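Local coordinates for protein glycoside Hydrolase Family 43_12 (Metagenome, PDB 7JVH) that probably hydrolyses glycosidic bonds of arabinose- or xylose-containing plant polysaccharides, as a family 43 glycoside hydrolase of subfamily 12 from a gut metagenome, at residues A[72-77]-A[98-103]; A[395-400]-A[561-566]; A[426-431]-A[465-470]; A[447-452]-A[457-462]. All blocks are in the same frame, centred on the assembly; numbering follows the deposited sequence.

Contact 1: A[72-77]-A[98-103]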
loop_
_atom_site.group_PDB
_atom_site.type_symbol
_atom_site.label_atom_id
_atom_site.label_comp_id
_atom_site.label_asym_id
_atom_site.label_seq_id
_atom_site.Cartn_x
_atom_site.Cartn_y
_atom_site.Cartn_z
ATOM N N ASP A 72 -12.897 -12.363 -14.831
ATOM C CA ASP A 72 -12.635 -11.383 -13.770
ATOM C C ASP A 72 -11.299 -11.579 -13.050
ATOM O O ASP A 72 -10.979 -12.692 -12.611
ATOM C CB ASP A 72 -13.768 -11.428 -12.749
ATOM C CG ASP A 72 -15.081 -10.996 -13.330
ATOM O OD1 ASP A 72 -15.132 -9.874 -13.873
ATOM O OD2 ASP A 72 -16.057 -11.763 -13.227
ATOM N N TYR A 73 -10.544 -10.477 -12.930
ATOM C CA TYR A 73 -9.283 -10.428 -12.204
ATOM C C TYR A 73 -9.491 -9.655 -10.908
ATOM O O TYR A 73 -10.254 -8.699 -10.870
ATOM C CB TYR A 73 -8.178 -9.739 -13.027
ATOM C CG TYR A 73 -7.805 -10.442 -14.310
ATOM C CD1 TYR A 73 -6.957 -11.544 -14.301
ATOM C CD2 TYR A 73 -8.298 -10.005 -15.553
ATOM C CE1 TYR A 73 -6.611 -12.191 -15.480
ATOM C CE2 TYR A 73 -7.958 -10.650 -16.725
ATOM C CZ TYR A 73 -7.114 -11.740 -16.681
ATOM O OH TYR A 73 -6.788 -12.399 -17.844
ATOM N N TYR A 74 -8.796 -10.088 -9.852
ATOM C CA TYR A 74 -8.800 -9.401 -8.558
ATOM C C TYR A 74 -7.368 -9.228 -8.075
ATOM O O TYR A 74 -6.556 -10.137 -8.194
ATOM C CB TYR A 74 -9.649 -10.154 -7.533
ATOM C CG TYR A 74 -11.103 -10.304 -7.945
ATOM C CD1 TYR A 74 -11.510 -11.372 -8.722
ATOM C CD2 TYR A 74 -12.061 -9.378 -7.552
ATOM C CE1 TYR A 74 -12.837 -11.521 -9.106
ATOM C CE2 TYR A 74 -13.385 -9.521 -7.922
ATOM C CZ TYR A 74 -13.762 -10.591 -8.705
ATOM O OH TYR A 74 -15.067 -10.730 -9.083
ATOM N N LEU A 75 -7.066 -8.034 -7.566
ATOM C CA LEU A 75 -5.710 -7.654 -7.198
ATOM C C LEU A 75 -5.751 -6.973 -5.844
ATOM O O LEU A 75 -6.606 -6.121 -5.608
ATOM C CB LEU A 75 -5.127 -6.721 -8.259
ATOM C CG LEU A 75 -3.853 -5.932 -7.937
ATOM C CD1 LEU A 75 -2.589 -6.762 -8.116
ATOM C CD2 LEU A 75 -3.832 -4.663 -8.805
ATOM N N VAL A 76 -4.828 -7.362 -4.958
ATOM C CA VAL A 76 -4.776 -6.850 -3.594
ATOM C C VAL A 76 -3.349 -6.508 -3.164
ATOM O O VAL A 76 -2.383 -6.964 -3.783
ATOM C CB VAL A 76 -5.422 -7.827 -2.605
ATOM C CG1 VAL A 76 -6.885 -8.063 -2.952
ATOM C CG2 VAL A 76 -4.668 -9.150 -2.553
ATOM N N ASN A 77 -3.249 -5.700 -2.098
ATOM C CA ASN A 77 -2.006 -5.116 -1.603
ATOM C C ASN A 77 -1.939 -5.104 -0.059
ATOM O O ASN A 77 -2.969 -5.135 0.629
ATOM C CB ASN A 77 -1.891 -3.679 -2.114
ATOM C CG ASN A 77 -1.957 -3.586 -3.630
ATOM O OD1 ASN A 77 -3.009 -3.295 -4.227
ATOM N ND2 ASN A 77 -0.819 -3.831 -4.268
ATOM N N VAL A 98 -11.048 -1.040 -11.202
ATOM C CA VAL A 98 -12.007 -0.426 -10.285
ATOM C C VAL A 98 -11.730 -1.001 -8.889
ATOM O O VAL A 98 -11.681 -2.225 -8.717
ATOM C CB VAL A 98 -13.467 -0.740 -10.711
ATOM C CG1 VAL A 98 -14.469 -0.125 -9.740
ATOM C CG2 VAL A 98 -13.734 -0.247 -12.117
ATOM N N GLN A 99 -11.538 -0.115 -7.903
ATOM C CA GLN A 99 -11.462 -0.526 -6.501
ATOM C C GLN A 99 -12.875 -0.887 -6.053
ATOM O O GLN A 99 -13.766 -0.031 -6.057
ATOM C CB GLN A 99 -10.868 0.560 -5.595
ATOM C CG GLN A 99 -10.747 0.114 -4.139
ATOM C CD GLN A 99 -9.751 0.907 -3.295
ATOM O OE1 GLN A 99 -9.279 1.954 -3.691
ATOM N NE2 GLN A 99 -9.439 0.389 -2.104
ATOM N N ILE A 100 -13.073 -2.165 -5.695
ATOM C CA ILE A 100 -14.373 -2.681 -5.260
ATOM C C ILE A 100 -14.531 -2.659 -3.740
ATOM O O ILE A 100 -15.615 -2.920 -3.218
ATOM C CB ILE A 100 -14.652 -4.101 -5.805
ATOM C CG1 ILE A 100 -13.665 -5.126 -5.240
ATOM C CG2 ILE A 100 -14.595 -4.086 -7.329
ATOM C CD1 ILE A 100 -13.945 -6.546 -5.690
ATOM N N GLY A 101 -13.438 -2.344 -3.037
ATOM C CA GLY A 101 -13.457 -2.135 -1.607
ATOM C C GLY A 101 -12.106 -2.406 -0.975
ATOM O O GLY A 101 -11.056 -2.234 -1.604
ATOM N N ASN A 102 -12.146 -2.815 0.296
ATOM C CA ASN A 102 -10.975 -3.218 1.047
ATOM C C ASN A 102 -11.366 -4.500 1.783
ATOM O O ASN A 102 -12.397 -4.529 2.453
ATOM C CB ASN A 102 -10.560 -2.111 2.025
ATOM C CG ASN A 102 -10.168 -0.815 1.323
ATOM O OD1 ASN A 102 -8.985 -0.557 1.105
ATOM N ND2 ASN A 102 -11.161 0.005 0.953
ATOM N N VAL A 103 -10.558 -5.559 1.636
ATOM C CA VAL A 103 -10.934 -6.899 2.103
ATOM C C VAL A 103 -11.135 -6.946 3.615
ATOM O O VAL A 103 -12.099 -7.553 4.094
ATOM C CB VAL A 103 -9.937 -7.997 1.634
ATOM C CG1 VAL A 103 -10.277 -9.350 2.239
ATOM C CG2 VAL A 103 -9.916 -8.075 0.115
#
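The Tyr74 ring presents one edge to the end of Ile100, whose CD1 lies in the ring plane 3.8 Å from Tyr74 CE2, with CD2 of the same edge almost as close. Ile100 reaches it because CG1 is set between its own backbone N and carbonyl carbon (chi1 65°) and the chain then runs extended to CD1; the two side chains meet at about a right angle. Phe135 packs edge-to-face with the same tyrosine, and the His90 ring also meets it. Further along, Val76 and Val103 approach methyl to methyl, CG1 to CG2 at 4.3 Å, beside Ile88.

These segments occupy the second and the fourth, outermost strand of one four-stranded antiparallel sheet, a blade of the five-bladed propeller of family 43. Strand 85-91 runs between them, which explains why only side chains touch. Within the outer strand, Gln99 NE2 donates to Gly101 O (3.1 Å, 165° at the hydrogen), coming in above the carbonyl plane; at Gly101 a CB would run into Ile100 O, so glycine suits the position. All the touching atoms are carbon, implying that what passes directly between these two strands is apolar contact without directional bonds, their tie into the sheet running through strand 85-91.

Contact 2: A[395-400]-A[561-566]; sequences YRWVAM and VGMGVF
With CG of Trp397 opposite its carbonyl carbon (chi1 -68°) and the indole swung out from the backbone, the six-membered ring extends toward strand 561-566, where selenomethionine Met563 comes to meet it. The latter starts with CG wedged between its backbone N and carbonyl carbon (chi1 58°), and further bends at the next two torsions turn the CE methyl to the tryptophan. The setting is the interior of the C-terminal concanavalin A-like beta sandwich, which also takes in the N-terminal strand 28-37: residues 561-566 belong to an inner strand, second from one edge of the six-stranded sheet, between strands 433-437 and 458-464.

The two side chains cross at about a right angle, and the methyl approaches the indole on a slant. Several aromatic groups enclose the pair. Trp397 makes edge-to-face contacts with Phe33, Phe388 and His436, while Met563 also touches Phe30, Phe33 and Phe388. The one polar atom of the indole, NE1, is satisfied by a hydrogen bond to Tyr384 OH, which helps to fix the rotation of the ring system in this buried apolar setting.

Trp397 also stands close to the domain junction. Just beyond it, strand 399-400 pairs with strand 82-83 of the family 43 region, Ala399 bonding to Phe83 through the backbone. On the sandwich side, Gly562 is the residue whose CA comes nearest that of Trp397. Met563 CE sits equally close to two ring atoms, 3.5 Å from both Trp397 CZ3 and Trp397 CH2.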
loop_
_atom_site.group_PDB
_atom_site.type_symbol
_atom_site.label_atom_id
_atom_site.label_comp_id
_atom_site.label_asym_id
_atom_site.label_seq_id
_atom_site.Cartn_x
_atom_site.Cartn_y
_atom_site.Cartn_z
ATOM N N TYR A 395 -13.252 4.560 -1.814
ATOM C CA TYR A 395 -12.406 3.547 -1.158
ATOM C C TYR A 395 -10.906 3.849 -1.101
ATOM O O TYR A 395 -10.140 3.021 -0.602
ATOM C CB TYR A 395 -12.550 2.188 -1.839
ATOM C CG TYR A 395 -13.928 1.569 -1.831
ATOM C CD1 TYR A 395 -14.587 1.305 -0.639
ATOM C CD2 TYR A 395 -14.552 1.187 -3.027
ATOM C CE1 TYR A 395 -15.842 0.705 -0.635
ATOM C CE2 TYR A 395 -15.796 0.597 -3.026
ATOM C CZ TYR A 395 -16.434 0.360 -1.834
ATOM O OH TYR A 395 -17.675 -0.216 -1.841
ATOM N N ARG A 396 -10.487 5.002 -1.636
ATOM C CA ARG A 396 -9.093 5.465 -1.562
ATOM C C ARG A 396 -8.756 6.130 -0.244
ATOM O O ARG A 396 -7.580 6.292 0.081
ATOM C CB ARG A 396 -8.792 6.479 -2.665
ATOM C CG ARG A 396 -8.323 5.867 -3.960
ATOM C CD ARG A 396 -8.299 6.926 -5.051
ATOM N NE ARG A 396 -9.644 7.424 -5.340
ATOM C CZ ARG A 396 -9.970 8.102 -6.431
ATOM N NH1 ARG A 396 -9.044 8.441 -7.307
ATOM N NH2 ARG A 396 -11.220 8.505 -6.594
ATOM N N TRP A 397 -9.794 6.545 0.492
ATOM C CA TRP A 397 -9.649 7.248 1.749
ATOM C C TRP A 397 -9.481 6.271 2.898
ATOM O O TRP A 397 -10.308 5.396 3.097
ATOM C CB TRP A 397 -10.852 8.145 1.968
ATOM C CG TRP A 397 -10.870 9.251 0.979
ATOM C CD1 TRP A 397 -11.628 9.324 -0.150
ATOM C CD2 TRP A 397 -10.058 10.430 1.002
ATOM N NE1 TRP A 397 -11.344 10.480 -0.828
ATOM C CE2 TRP A 397 -10.383 11.177 -0.142
ATOM C CE3 TRP A 397 -9.079 10.918 1.872
ATOM C CZ2 TRP A 397 -9.776 12.396 -0.432
ATOM C CZ3 TRP A 397 -8.471 12.135 1.583
ATOM C CH2 TRP A 397 -8.834 12.865 0.442
ATOM N N VAL A 398 -8.387 6.438 3.645
ATOM C CA VAL A 398 -8.048 5.596 4.781
ATOM C C VAL A 398 -7.858 6.440 6.037
ATOM O O VAL A 398 -7.597 7.650 5.959
ATOM C CB VAL A 398 -6.751 4.796 4.519
ATOM C CG1 VAL A 398 -6.962 3.797 3.382
ATOM C CG2 VAL A 398 -5.566 5.717 4.228
ATOM N N ALA A 399 -8.000 5.785 7.196
ATOM C CA ALA A 399 -7.697 6.362 8.498
ATOM C C ALA A 399 -6.527 5.567 9.069
ATOM O O ALA A 399 -6.272 4.443 8.644
ATOM C CB ALA A 399 -8.903 6.274 9.402
HETATM N N MSE A 400 -5.798 6.169 10.011
HETATM C CA MSE A 400 -4.705 5.505 10.704
HETATM C C MSE A 400 -5.231 4.860 11.981
HETATM O O MSE A 400 -5.836 5.538 12.801
HETATM C CB MSE A 400 -3.591 6.505 11.033
HETATM C CG MSE A 400 -2.853 7.036 9.817
HETATM SE SE MSE A 400 -1.897 5.614 8.868
HETATM C CE MSE A 400 -0.963 4.589 10.270
ATOM N N VAL A 561 -1.463 12.288 2.505
ATOM C CA VAL A 561 -1.935 13.642 2.608
ATOM C C VAL A 561 -3.418 13.564 2.924
ATOM O O VAL A 561 -4.133 12.726 2.390
ATOM C CB VAL A 561 -1.650 14.455 1.313
ATOM C CG1 VAL A 561 -2.456 13.936 0.133
ATOM C CG2 VAL A 561 -1.920 15.941 1.535
ATOM N N GLY A 562 -3.879 14.428 3.825
ATOM C CA GLY A 562 -5.264 14.412 4.224
ATOM C C GLY A 562 -5.658 15.566 5.136
ATOM O O GLY A 562 -4.871 16.475 5.373
HETATM N N MSE A 563 -6.892 15.490 5.636
HETATM C CA MSE A 563 -7.414 16.474 6.558
HETATM C C MSE A 563 -7.661 15.793 7.906
HETATM O O MSE A 563 -7.948 14.604 7.972
HETATM C CB MSE A 563 -8.652 17.154 5.955
HETATM C CG MSE A 563 -9.797 16.240 5.578
HETATM SE SE MSE A 563 -10.567 16.549 3.769
HETATM C CE MSE A 563 -10.332 14.800 2.932
ATOM N N GLY A 564 -7.520 16.559 8.995
ATOM C CA GLY A 564 -7.724 16.028 10.328
ATOM C C GLY A 564 -8.102 17.069 11.349
ATOM O O GLY A 564 -8.016 18.255 11.084
ATOM N N VAL A 565 -8.503 16.595 12.533
ATOM C CA VAL A 565 -8.938 17.429 13.643
ATOM C C VAL A 565 -8.348 16.896 14.955
ATOM O O VAL A 565 -8.215 15.679 15.138
ATOM C CB VAL A 565 -10.473 17.497 13.722
ATOM C CG1 VAL A 565 -11.028 18.180 12.482
ATOM C CG2 VAL A 565 -11.064 16.115 13.849
ATOM N N PHE A 566 -7.984 17.822 15.849
ATOM C CA PHE A 566 -7.255 17.520 17.072
ATOM C C PHE A 566 -7.709 18.428 18.216
ATOM O O PHE A 566 -8.476 19.364 17.987
ATOM C CB PHE A 566 -5.761 17.721 16.851
ATOM C CG PHE A 566 -5.208 16.933 15.720
ATOM C CD1 PHE A 566 -4.964 15.576 15.864
ATOM C CD2 PHE A 566 -4.938 17.537 14.503
ATOM C CE1 PHE A 566 -4.450 14.825 14.815
ATOM C CE2 PHE A 566 -4.434 16.803 13.438
ATOM C CZ PHE A 566 -4.163 15.450 13.603
#

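Contact 3: A[426-431]-A[465-470]; sequences TEVQPI and QNEACN
Thr426 lies against the backbone of Glu467, and its CA-H points at the Glu467 carbonyl, with CA 3.0 Å from O and an angle of 163° at the hydrogen; the threonine CG2 flanks that same oxygen. Van der Waals contact adds to this polar touch: Glu467 CB rests 3.5 Å from Thr426 O, and Val428 CG2 approaches Glu467 OE2 at 3.8 Å. The glutamate chain is bent at its second torsion (chi2 -89°), which folds the carboxylate alongside the loop 426-431.

Charge enters from outside the two segments, where OE1 forms a salt bridge with Arg401 NH2 and OE2 a long, weak ion pair with Arg491. A glutamine here would probably leave Arg401 without its charged mate and weaken the tie between the turn and its surroundings.

Hydrogen bonds within 465-470 shape the surface that receives Thr426. Asn466 OD1 accepts from Ala468 N at 2.8 Å, an Asx turn, while Asn466 O accepts from both Cys469 N and Asn470 ND2, the latter bond nearly straight at 168°. Gln465 N and Asn466 N share Cys469 O. The result is a beta hairpin between strands 458-464 and 469-477, closed by a type I turn over a classic beta bulge.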
loop_
_atom_site.group_PDB
_atom_site.type_symbol
_atom_site.label_atom_id
_atom_site.label_comp_id
_atom_site.label_asym_id
_atom_site.label_seq_id
_atom_site.Cartn_x
_atom_site.Cartn_y
_atom_site.Cartn_z
ATOM N N THR A 426 0.932 12.628 17.291
ATOM C CA THR A 426 2.200 11.963 17.557
ATOM C C THR A 426 2.052 10.604 18.263
ATOM O O THR A 426 3.045 9.950 18.546
ATOM C CB THR A 426 3.094 12.882 18.414
ATOM O OG1 THR A 426 2.439 13.155 19.663
ATOM C CG2 THR A 426 3.379 14.168 17.677
ATOM N N GLU A 427 0.803 10.202 18.525
ATOM C CA GLU A 427 0.494 9.047 19.337
ATOM C C GLU A 427 0.238 7.815 18.511
ATOM O O GLU A 427 -0.326 7.905 17.428
ATOM C CB GLU A 427 -0.730 9.322 20.198
ATOM C CG GLU A 427 -0.490 10.354 21.281
ATOM C CD GLU A 427 -1.700 10.583 22.146
ATOM O OE1 GLU A 427 -2.259 9.611 22.685
ATOM O OE2 GLU A 427 -2.089 11.753 22.288
ATOM N N VAL A 428 0.632 6.647 19.058
ATOM C CA VAL A 428 0.331 5.353 18.472
ATOM C C VAL A 428 -1.083 4.983 18.944
ATOM O O VAL A 428 -1.291 4.132 19.800
ATOM C CB VAL A 428 1.384 4.306 18.870
ATOM C CG1 VAL A 428 1.065 2.936 18.274
ATOM C CG2 VAL A 428 2.777 4.803 18.480
ATOM N N GLN A 429 -2.066 5.652 18.337
ATOM C CA GLN A 429 -3.473 5.589 18.720
ATOM C C GLN A 429 -4.263 5.940 17.467
ATOM O O GLN A 429 -3.698 6.479 16.521
ATOM C CB GLN A 429 -3.768 6.646 19.803
ATOM C CG GLN A 429 -3.132 6.388 21.162
ATOM C CD GLN A 429 -3.747 5.200 21.854
ATOM O OE1 GLN A 429 -4.959 5.196 22.078
ATOM N NE2 GLN A 429 -2.927 4.181 22.219
ATOM N N PRO A 430 -5.580 5.654 17.410
ATOM C CA PRO A 430 -6.407 6.155 16.306
ATOM C C PRO A 430 -6.522 7.682 16.378
ATOM O O PRO A 430 -6.737 8.205 17.458
ATOM C CB PRO A 430 -7.771 5.485 16.544
ATOM C CG PRO A 430 -7.755 5.047 17.971
ATOM C CD PRO A 430 -6.323 4.830 18.377
ATOM N N ILE A 431 -6.344 8.362 15.240
ATOM C CA ILE A 431 -6.481 9.820 15.142
ATOM C C ILE A 431 -7.584 10.195 14.145
ATOM O O ILE A 431 -7.838 9.466 13.198
ATOM C CB ILE A 431 -5.155 10.524 14.775
ATOM C CG1 ILE A 431 -4.573 10.003 13.466
ATOM C CG2 ILE A 431 -4.144 10.336 15.884
ATOM C CD1 ILE A 431 -3.314 10.720 13.031
ATOM N N GLN A 465 3.984 10.613 7.264
ATOM C CA GLN A 465 4.730 9.370 7.045
ATOM C C GLN A 465 4.472 8.434 8.234
ATOM O O GLN A 465 3.971 7.317 8.066
ATOM C CB GLN A 465 6.215 9.672 6.873
ATOM C CG GLN A 465 7.168 8.479 6.827
ATOM C CD GLN A 465 6.724 7.357 5.887
ATOM O OE1 GLN A 465 6.540 6.243 6.350
ATOM N NE2 GLN A 465 6.542 7.640 4.591
ATOM N N ASN A 466 4.796 8.912 9.435
ATOM C CA ASN A 466 4.375 8.270 10.678
ATOM C C ASN A 466 4.096 9.307 11.779
ATOM O O ASN A 466 4.288 10.522 11.586
ATOM C CB ASN A 466 5.369 7.170 11.130
ATOM C CG ASN A 466 6.693 7.701 11.593
ATOM O OD1 ASN A 466 6.769 8.618 12.410
ATOM N ND2 ASN A 466 7.758 7.102 11.088
ATOM N N GLU A 467 3.631 8.814 12.928
ATOM C CA GLU A 467 3.211 9.651 14.044
ATOM C C GLU A 467 4.268 10.690 14.482
ATOM O O GLU A 467 3.928 11.695 15.091
ATOM C CB GLU A 467 2.803 8.799 15.244
ATOM C CG GLU A 467 3.893 7.832 15.741
ATOM C CD GLU A 467 3.893 6.463 15.068
ATOM O OE1 GLU A 467 3.010 6.158 14.250
ATOM O OE2 GLU A 467 4.764 5.667 15.408
ATOM N N ALA A 468 5.539 10.437 14.166
ATOM C CA ALA A 468 6.659 11.314 14.523
ATOM C C ALA A 468 7.404 11.849 13.298
ATOM O O ALA A 468 8.498 12.398 13.411
ATOM C CB ALA A 468 7.631 10.571 15.441
ATOM N N CYS A 469 6.793 11.679 12.121
ATOM C CA CYS A 469 7.326 12.151 10.850
ATOM C C CYS A 469 6.156 12.694 10.060
ATOM O O CYS A 469 5.584 12.002 9.202
ATOM C CB CYS A 469 8.026 11.003 10.120
ATOM S SG CYS A 469 9.709 10.687 10.729
ATOM N N ASN A 470 5.782 13.941 10.376
ATOM C CA ASN A 470 4.639 14.589 9.758
ATOM C C ASN A 470 4.716 16.106 9.769
ATOM O O ASN A 470 5.448 16.695 10.574
ATOM C CB ASN A 470 3.339 14.118 10.412
ATOM C CG ASN A 470 3.290 14.392 11.912
ATOM O OD1 ASN A 470 3.121 15.534 12.344
ATOM N ND2 ASN A 470 3.407 13.332 12.710
#

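Contact 4: A[447-452]-A[457-462]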
loop_
_atom_site.group_PDB
_atom_site.type_symbol
_atom_site.label_atom_id
_atom_site.label_comp_id
_atom_site.label_asym_id
_atom_site.label_seq_id
_atom_site.Cartn_x
_atom_site.Cartn_y
_atom_site.Cartn_z
ATOM N N THR A 447 -7.409 21.696 0.586
ATOM C CA THR A 447 -8.672 21.370 1.228
ATOM C C THR A 447 -9.349 22.661 1.664
ATOM O O THR A 447 -8.689 23.653 1.966
ATOM C CB THR A 447 -8.473 20.402 2.431
ATOM O OG1 THR A 447 -9.742 19.880 2.834
ATOM C CG2 THR A 447 -7.799 21.093 3.626
ATOM N N THR A 448 -10.680 22.633 1.682
ATOM C CA THR A 448 -11.514 23.773 2.036
ATOM C C THR A 448 -12.397 23.342 3.188
ATOM O O THR A 448 -13.036 22.291 3.124
ATOM C CB THR A 448 -12.374 24.234 0.841
ATOM O OG1 THR A 448 -11.509 24.568 -0.237
ATOM C CG2 THR A 448 -13.201 25.444 1.185
ATOM N N LEU A 449 -12.424 24.161 4.241
ATOM C CA LEU A 449 -13.080 23.784 5.484
ATOM C C LEU A 449 -13.814 24.956 6.101
ATOM O O LEU A 449 -13.398 26.104 5.978
ATOM C CB LEU A 449 -12.094 23.144 6.494
ATOM C CG LEU A 449 -11.104 24.035 7.255
ATOM C CD1 LEU A 449 -10.851 23.563 8.669
ATOM C CD2 LEU A 449 -9.795 24.118 6.492
ATOM N N SER A 450 -14.949 24.637 6.727
ATOM C CA SER A 450 -15.726 25.548 7.532
ATOM C C SER A 450 -15.451 25.171 8.982
ATOM O O SER A 450 -15.806 24.090 9.435
ATOM C CB SER A 450 -17.203 25.442 7.185
ATOM O OG SER A 450 -17.996 25.980 8.222
ATOM N N TYR A 451 -14.789 26.086 9.696
ATOM C CA TYR A 451 -14.186 25.826 10.984
ATOM C C TYR A 451 -15.160 26.254 12.041
ATOM O O TYR A 451 -15.339 27.450 12.283
ATOM C CB TYR A 451 -12.864 26.606 11.093
ATOM C CG TYR A 451 -12.259 26.594 12.467
ATOM C CD1 TYR A 451 -11.428 25.552 12.872
ATOM C CD2 TYR A 451 -12.541 27.600 13.375
ATOM C CE1 TYR A 451 -10.877 25.518 14.146
ATOM C CE2 TYR A 451 -12.001 27.576 14.657
ATOM C CZ TYR A 451 -11.169 26.529 15.037
ATOM O OH TYR A 451 -10.645 26.544 16.292
ATOM N N ASN A 452 -15.858 25.278 12.628
ATOM C CA ASN A 452 -16.640 25.472 13.866
ATOM C C ASN A 452 -15.955 26.307 14.977
ATOM O O ASN A 452 -15.108 25.807 15.711
ATOM C CB ASN A 452 -17.034 24.116 14.435
ATOM C CG ASN A 452 -18.043 24.239 15.545
ATOM O OD1 ASN A 452 -18.015 25.200 16.307
ATOM N ND2 ASN A 452 -18.956 23.278 15.635
ATOM N N GLN A 457 -11.696 23.848 18.472
ATOM C CA GLN A 457 -10.649 22.815 18.339
ATOM C C GLN A 457 -9.663 23.127 17.201
ATOM O O GLN A 457 -9.630 24.239 16.714
ATOM C CB GLN A 457 -11.319 21.447 18.205
ATOM C CG GLN A 457 -12.189 21.118 19.405
ATOM C CD GLN A 457 -12.935 19.810 19.306
ATOM O OE1 GLN A 457 -13.200 19.296 18.227
ATOM N NE2 GLN A 457 -13.300 19.279 20.455
ATOM N N LYS A 458 -8.853 22.149 16.796
ATOM C CA LYS A 458 -7.906 22.297 15.701
ATOM C C LYS A 458 -8.390 21.521 14.476
ATOM O O LYS A 458 -8.826 20.386 14.595
ATOM C CB LYS A 458 -6.528 21.771 16.115
ATOM C CG LYS A 458 -6.067 22.193 17.494
ATOM C CD LYS A 458 -4.634 21.721 17.717
ATOM C CE LYS A 458 -4.088 22.196 19.058
ATOM N NZ LYS A 458 -2.699 21.714 19.246
ATOM N N ALA A 459 -8.284 22.145 13.302
ATOM C CA ALA A 459 -8.718 21.545 12.045
ATOM C C ALA A 459 -7.804 22.006 10.926
ATOM O O ALA A 459 -7.516 23.204 10.809
ATOM C CB ALA A 459 -10.152 21.941 11.733
ATOM N N GLY A 460 -7.323 21.052 10.120
ATOM C CA GLY A 460 -6.367 21.368 9.089
ATOM C C GLY A 460 -5.938 20.267 8.153
ATOM O O GLY A 460 -6.667 19.311 7.916
ATOM N N LEU A 461 -4.729 20.438 7.613
ATOM C CA LEU A 461 -4.204 19.670 6.501
ATOM C C LEU A 461 -2.913 19.018 6.947
ATOM O O LEU A 461 -2.078 19.669 7.570
ATOM C CB LEU A 461 -3.944 20.623 5.312
ATOM C CG LEU A 461 -3.150 20.100 4.123
ATOM C CD1 LEU A 461 -3.964 19.104 3.309
ATOM C CD2 LEU A 461 -2.707 21.276 3.281
ATOM N N ILE A 462 -2.739 17.744 6.582
ATOM C CA ILE A 462 -1.662 16.901 7.094
ATOM C C ILE A 462 -0.912 16.172 5.978
ATOM O O ILE A 462 -1.531 15.590 5.085
ATOM C CB ILE A 462 -2.206 15.817 8.051
ATOM C CG1 ILE A 462 -3.105 16.431 9.118
ATOM C CG2 ILE A 462 -1.049 15.055 8.685
ATOM C CD1 ILE A 462 -3.756 15.424 10.024
#
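Tyr451 reaches from one sheet of the concanavalin A-like sandwich to the residue just before the facing strand of the other, and its hydroxyl donates to Gln457 O at 2.6 Å. The short turn between 452 and 457 carries the chain across the sandwich as a beta-arch: strands 447-451 and 458-462 run antiparallel (175°) with axes 8.1 Å apart and face each other through side chains, each pairing within its own sheet.

Of the residues involved, Tyr451 and Ala459 bury the most surface. With CG opposite the backbone N (chi1 170°), the tyrosine ring projects toward 457-462 and receives Gln457 O and Ala459 CB at its edge, both in the ring plane. The hydroxyl lies in the plane of the Gln457 carbonyl and is also hydrogen-bonded to Thr477 OG1. A phenylalanine in place of Tyr451 would probably keep the edge contact with Ala459 but leave the Gln457 carbonyl and Thr477 without this partner.

Ala459 packs its methyl beside the ring, 4.0 Å from Tyr451 CD1. Thr447, farther from the turn, turns its methyl to Leu461 while its OG1 bonds to Asn32 O. Between these two ends, Leu449 CD1 meets Ala459 CB at 3.5 Å.

How the contacts relate
Contact 1 belongs to a propeller blade, the other three to the C-terminal sandwich. Contacts 1 and 2, with centres 20 Å apart, adjoin at the domain interface, where Gln99 NE2 packs 3.1 Å from Tyr395 O. Contacts 2, 3 and 4 all reach the same six-stranded sheet. Contact 2 is about 12 Å, centre to centre, from each of the other two; its strand lies beside that of contact 4, with Gly562 O and Ile462 N 2.8 Å apart in a probable hydrogen bond. Along the chain, contact 4 is nested within the loop closed by contact 3, itself nested within contact 2. A glycerol, probably from crystallisation, lies about 5 Å from the Thr426 side chain.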